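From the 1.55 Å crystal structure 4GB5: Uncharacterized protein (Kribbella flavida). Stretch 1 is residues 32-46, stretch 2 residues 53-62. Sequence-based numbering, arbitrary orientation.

Stretch 1 32-46: LPRRVHTDPLTIDFE
Stretch 2 53-62: PMTVPLSDYG

A β-strand that runs on into a helix can cover its neighbour with both elements, and this pair is a compact example. The strand carrying Leu41, Thr42 and Ile43 lies antiparallel to strand 54-56, their axes at 143°. Leu41 pairs with Val56 (N to O 3.0 Å, O to N 2.9 Å) and Ile43 with Met54 (N to O 2.9 Å, O to N 3.0 Å). Between them, the non-hydrogen-bonded pair Thr42 and Thr55, both m, brings CA atoms to 4.1 Å and joins OG1 to OG1 at 2.8 Å.

Beyond Val56 the chain turns at Pro57 into the helix that begins at Leu58, while stretch 1, followed backward, turns through the cis peptide before Pro40 toward the helix that ends at Val36. Asp39 (t) accepts from the free first-turn amide, OD1 to Leu58 N 2.9 Å; its OD2 holds Arg34 NH1 at 2.8 Å.

Leu58 (t, p) is the principal bump, burying 134 Å² in a hollow lined by Pro33, His37, Thr38 and Leu41; its CD1 lies 3.7 Å from His37 CB. One turn on, Tyr61 (t, chi2 −106°) has Leu41 CD2 over its ring face, 3.7 Å from Tyr61 CD1, and points an edge at the His37 face. Ile43 (p, t) fills the adjoining space, CG2 3.8 Å from Tyr61 CE2 and CD1 3.5 Å from Met54 CE.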

# COMPACT_ATOMS: atom_id res chain seq x y z
N LEU A 32 -18.67 -7.35 -10.00
CA LEU A 32 -17.33 -6.74 -10.08
C LEU A 32 -16.40 -7.56 -10.99
O LEU A 32 -15.65 -6.94 -11.78
CB LEU A 32 -16.76 -6.53 -8.70
CG LEU A 32 -15.81 -5.39 -8.45
CD1 LEU A 32 -16.16 -4.11 -9.23
CD2 LEU A 32 -15.83 -5.15 -6.94
N PRO A 33 -16.39 -8.92 -10.90
CA PRO A 33 -15.44 -9.60 -11.80
C PRO A 33 -15.66 -9.28 -13.28
O PRO A 33 -14.66 -9.28 -14.01
CB PRO A 33 -15.67 -11.08 -11.51
CG PRO A 33 -16.11 -11.08 -10.05
CD PRO A 33 -16.96 -9.86 -9.90
N ARG A 34 -16.89 -9.02 -13.70
CA ARG A 34 -17.10 -8.65 -15.09
C ARG A 34 -16.54 -7.29 -15.46
O ARG A 34 -16.22 -7.03 -16.61
CB ARG A 34 -18.60 -8.67 -15.41
CG ARG A 34 -19.26 -9.96 -15.11
CD ARG A 34 -19.46 -10.79 -16.36
NE ARG A 34 -19.60 -12.21 -16.02
CZ ARG A 34 -19.23 -13.21 -16.81
NH1 ARG A 34 -18.69 -12.99 -18.01
NH2 ARG A 34 -19.39 -14.46 -16.38
N ARG A 35 -16.45 -6.42 -14.46
CA ARG A 35 -15.88 -5.09 -14.64
C ARG A 35 -14.37 -5.09 -14.58
O ARG A 35 -13.71 -4.11 -14.96
CB ARG A 35 -16.41 -4.17 -13.55
CG ARG A 35 -17.94 -4.11 -13.63
CD ARG A 35 -18.53 -3.08 -12.71
NE ARG A 35 -19.99 -3.19 -12.74
CZ ARG A 35 -20.79 -2.60 -13.63
NH1 ARG A 35 -20.29 -1.81 -14.57
NH2 ARG A 35 -22.10 -2.79 -13.56
N VAL A 36 -13.79 -6.15 -14.02
CA VAL A 36 -12.33 -6.23 -13.82
C VAL A 36 -11.57 -7.16 -14.76
O VAL A 36 -10.44 -6.89 -15.11
CB VAL A 36 -12.04 -6.67 -12.37
CG1 VAL A 36 -10.60 -6.90 -12.06
CG2 VAL A 36 -12.61 -5.62 -11.41
N HIS A 37 -12.21 -8.27 -15.11
CA HIS A 37 -11.57 -9.37 -15.85
C HIS A 37 -12.19 -9.64 -17.21
O HIS A 37 -13.38 -9.35 -17.46
CB HIS A 37 -11.71 -10.64 -14.99
CG HIS A 37 -10.92 -10.59 -13.71
ND1 HIS A 37 -9.54 -10.53 -13.71
CD2 HIS A 37 -11.30 -10.64 -12.42
CE1 HIS A 37 -9.11 -10.47 -12.47
NE2 HIS A 37 -10.15 -10.56 -11.66
N THR A 38 -11.37 -10.20 -18.08
CA THR A 38 -11.91 -10.82 -19.28
C THR A 38 -12.61 -12.16 -18.99
O THR A 38 -12.48 -12.75 -17.91
CB THR A 38 -10.79 -11.08 -20.30
OG1 THR A 38 -9.80 -11.90 -19.70
CG2 THR A 38 -10.09 -9.80 -20.77
N ASP A 39 -13.37 -12.64 -19.98
CA ASP A 39 -14.01 -13.96 -19.92
C ASP A 39 -13.68 -14.62 -21.24
O ASP A 39 -14.22 -14.22 -22.26
CB ASP A 39 -15.53 -13.81 -19.79
CG ASP A 39 -16.22 -15.12 -19.47
OD1 ASP A 39 -15.53 -16.17 -19.40
OD2 ASP A 39 -17.48 -15.11 -19.36
N PRO A 40 -12.84 -15.66 -21.22
CA PRO A 40 -12.24 -16.28 -20.05
C PRO A 40 -11.06 -15.52 -19.48
O PRO A 40 -10.65 -14.51 -20.03
CB PRO A 40 -11.81 -17.66 -20.58
CG PRO A 40 -11.50 -17.41 -22.03
CD PRO A 40 -12.49 -16.38 -22.47
N LEU A 41 -10.53 -16.05 -18.39
CA LEU A 41 -9.44 -15.45 -17.63
C LEU A 41 -8.35 -16.51 -17.43
O LEU A 41 -8.65 -17.67 -17.11
CB LEU A 41 -9.97 -15.04 -16.24
CG LEU A 41 -9.01 -14.49 -15.18
CD1 LEU A 41 -8.36 -13.25 -15.74
CD2 LEU A 41 -9.67 -14.16 -13.90
N THR A 42 -7.08 -16.14 -17.61
CA THR A 42 -6.00 -17.03 -17.26
C THR A 42 -5.53 -16.75 -15.83
O THR A 42 -5.35 -15.60 -15.46
CB THR A 42 -4.84 -16.86 -18.23
OG1 THR A 42 -5.29 -17.26 -19.53
CG2 THR A 42 -3.69 -17.74 -17.84
N ILE A 43 -5.40 -17.81 -15.03
CA ILE A 43 -4.98 -17.69 -13.65
C ILE A 43 -3.82 -18.61 -13.32
O ILE A 43 -3.75 -19.71 -13.80
CB ILE A 43 -6.14 -17.99 -12.69
CG1 ILE A 43 -6.73 -19.33 -13.00
CG2 ILE A 43 -7.21 -16.93 -12.80
CD1 ILE A 43 -7.75 -19.80 -11.96
N ASP A 44 -2.89 -18.11 -12.51
CA ASP A 44 -1.77 -18.88 -12.06
C ASP A 44 -1.47 -18.52 -10.62
O ASP A 44 -0.86 -17.45 -10.32
CB ASP A 44 -0.56 -18.61 -12.95
CG ASP A 44 0.70 -19.34 -12.49
OD1 ASP A 44 0.70 -19.93 -11.38
OD2 ASP A 44 1.71 -19.28 -13.24
N PHE A 45 -1.90 -19.39 -9.72
CA PHE A 45 -1.63 -19.23 -8.30
C PHE A 45 -0.72 -20.36 -7.84
O PHE A 45 -0.65 -20.71 -6.67
CB PHE A 45 -2.95 -19.24 -7.51
CG PHE A 45 -3.89 -18.13 -7.92
CD1 PHE A 45 -3.58 -16.80 -7.67
CD2 PHE A 45 -5.09 -18.41 -8.57
CE1 PHE A 45 -4.44 -15.77 -8.07
CE2 PHE A 45 -5.95 -17.37 -8.98
CZ PHE A 45 -5.62 -16.06 -8.73
N GLU A 46 -0.03 -20.96 -8.79
CA GLU A 46 0.76 -22.18 -8.51
C GLU A 46 1.76 -22.02 -7.37
O GLU A 46 1.95 -22.94 -6.57
CB GLU A 46 1.47 -22.64 -9.77
CG GLU A 46 2.12 -24.01 -9.60
CD GLU A 46 2.65 -24.58 -10.90
OE1 GLU A 46 2.88 -23.81 -11.87
OE2 GLU A 46 2.86 -25.81 -10.95
N PRO A 53 -1.14 -23.26 -14.04
CA PRO A 53 -1.94 -22.26 -14.74
C PRO A 53 -3.10 -22.88 -15.49
O PRO A 53 -3.02 -24.02 -16.01
CB PRO A 53 -0.95 -21.63 -15.72
CG PRO A 53 0.37 -21.90 -15.17
CD PRO A 53 0.28 -23.18 -14.41
N MSE A 54 -4.21 -22.16 -15.51
CA MSE A 54 -5.33 -22.56 -16.32
C MSE A 54 -6.06 -21.37 -16.89
O MSE A 54 -5.94 -20.26 -16.39
CB MSE A 54 -6.28 -23.44 -15.53
CG MSE A 54 -6.71 -22.93 -14.21
SE MSE A 54 -7.60 -24.37 -13.22
CE MSE A 54 -8.36 -23.26 -11.82
N THR A 55 -6.83 -21.60 -17.96
CA THR A 55 -7.66 -20.55 -18.52
C THR A 55 -9.07 -21.03 -18.31
O THR A 55 -9.40 -22.13 -18.77
CB THR A 55 -7.37 -20.30 -20.01
OG1 THR A 55 -6.00 -19.89 -20.17
CG2 THR A 55 -8.26 -19.25 -20.54
N VAL A 56 -9.87 -20.24 -17.59
CA VAL A 56 -11.16 -20.69 -17.10
C VAL A 56 -12.26 -19.69 -17.43
O VAL A 56 -12.01 -18.49 -17.52
CB VAL A 56 -11.16 -20.95 -15.58
CG1 VAL A 56 -10.12 -22.02 -15.23
CG2 VAL A 56 -10.94 -19.66 -14.80
N PRO A 57 -13.50 -20.17 -17.61
CA PRO A 57 -14.59 -19.22 -17.71
C PRO A 57 -14.66 -18.32 -16.50
O PRO A 57 -14.43 -18.75 -15.36
CB PRO A 57 -15.83 -20.11 -17.72
CG PRO A 57 -15.34 -21.40 -18.31
CD PRO A 57 -13.98 -21.56 -17.68
N LEU A 58 -15.05 -17.08 -16.73
CA LEU A 58 -15.10 -16.13 -15.63
C LEU A 58 -16.11 -16.55 -14.56
O LEU A 58 -15.83 -16.37 -13.38
CB LEU A 58 -15.36 -14.72 -16.16
CG LEU A 58 -15.28 -13.62 -15.13
CD1 LEU A 58 -13.90 -13.62 -14.45
CD2 LEU A 58 -15.57 -12.31 -15.83
N SER A 59 -17.24 -17.16 -14.94
CA SER A 59 -18.22 -17.53 -13.93
C SER A 59 -17.68 -18.66 -13.03
O SER A 59 -18.00 -18.72 -11.85
CB SER A 59 -19.55 -17.89 -14.56
OG SER A 59 -19.42 -19.05 -15.32
N ASP A 60 -16.85 -19.55 -13.59
CA ASP A 60 -16.20 -20.57 -12.78
C ASP A 60 -15.24 -19.92 -11.78
O ASP A 60 -15.16 -20.35 -10.61
CB ASP A 60 -15.39 -21.55 -13.65
CG ASP A 60 -16.27 -22.54 -14.42
OD1 ASP A 60 -17.47 -22.65 -14.12
OD2 ASP A 60 -15.71 -23.25 -15.30
N TYR A 61 -14.45 -18.96 -12.26
CA TYR A 61 -13.48 -18.28 -11.40
C TYR A 61 -14.24 -17.60 -10.27
O TYR A 61 -13.87 -17.70 -9.11
CB TYR A 61 -12.70 -17.25 -12.24
CG TYR A 61 -11.83 -16.31 -11.47
CD1 TYR A 61 -12.21 -14.99 -11.30
CD2 TYR A 61 -10.64 -16.74 -10.90
CE1 TYR A 61 -11.39 -14.11 -10.58
CE2 TYR A 61 -9.83 -15.89 -10.20
CZ TYR A 61 -10.21 -14.59 -10.06
OH TYR A 61 -9.38 -13.76 -9.34
N GLY A 62 -15.30 -16.88 -10.60
CA GLY A 62 -16.08 -16.21 -9.56
C GLY A 62 -16.65 -17.18 -8.53
O GLY A 62 -16.60 -16.89 -7.34
O HOH W 1 -18.35 -17.04 -17.68
O HOH W 2 -10.62 -11.43 -8.97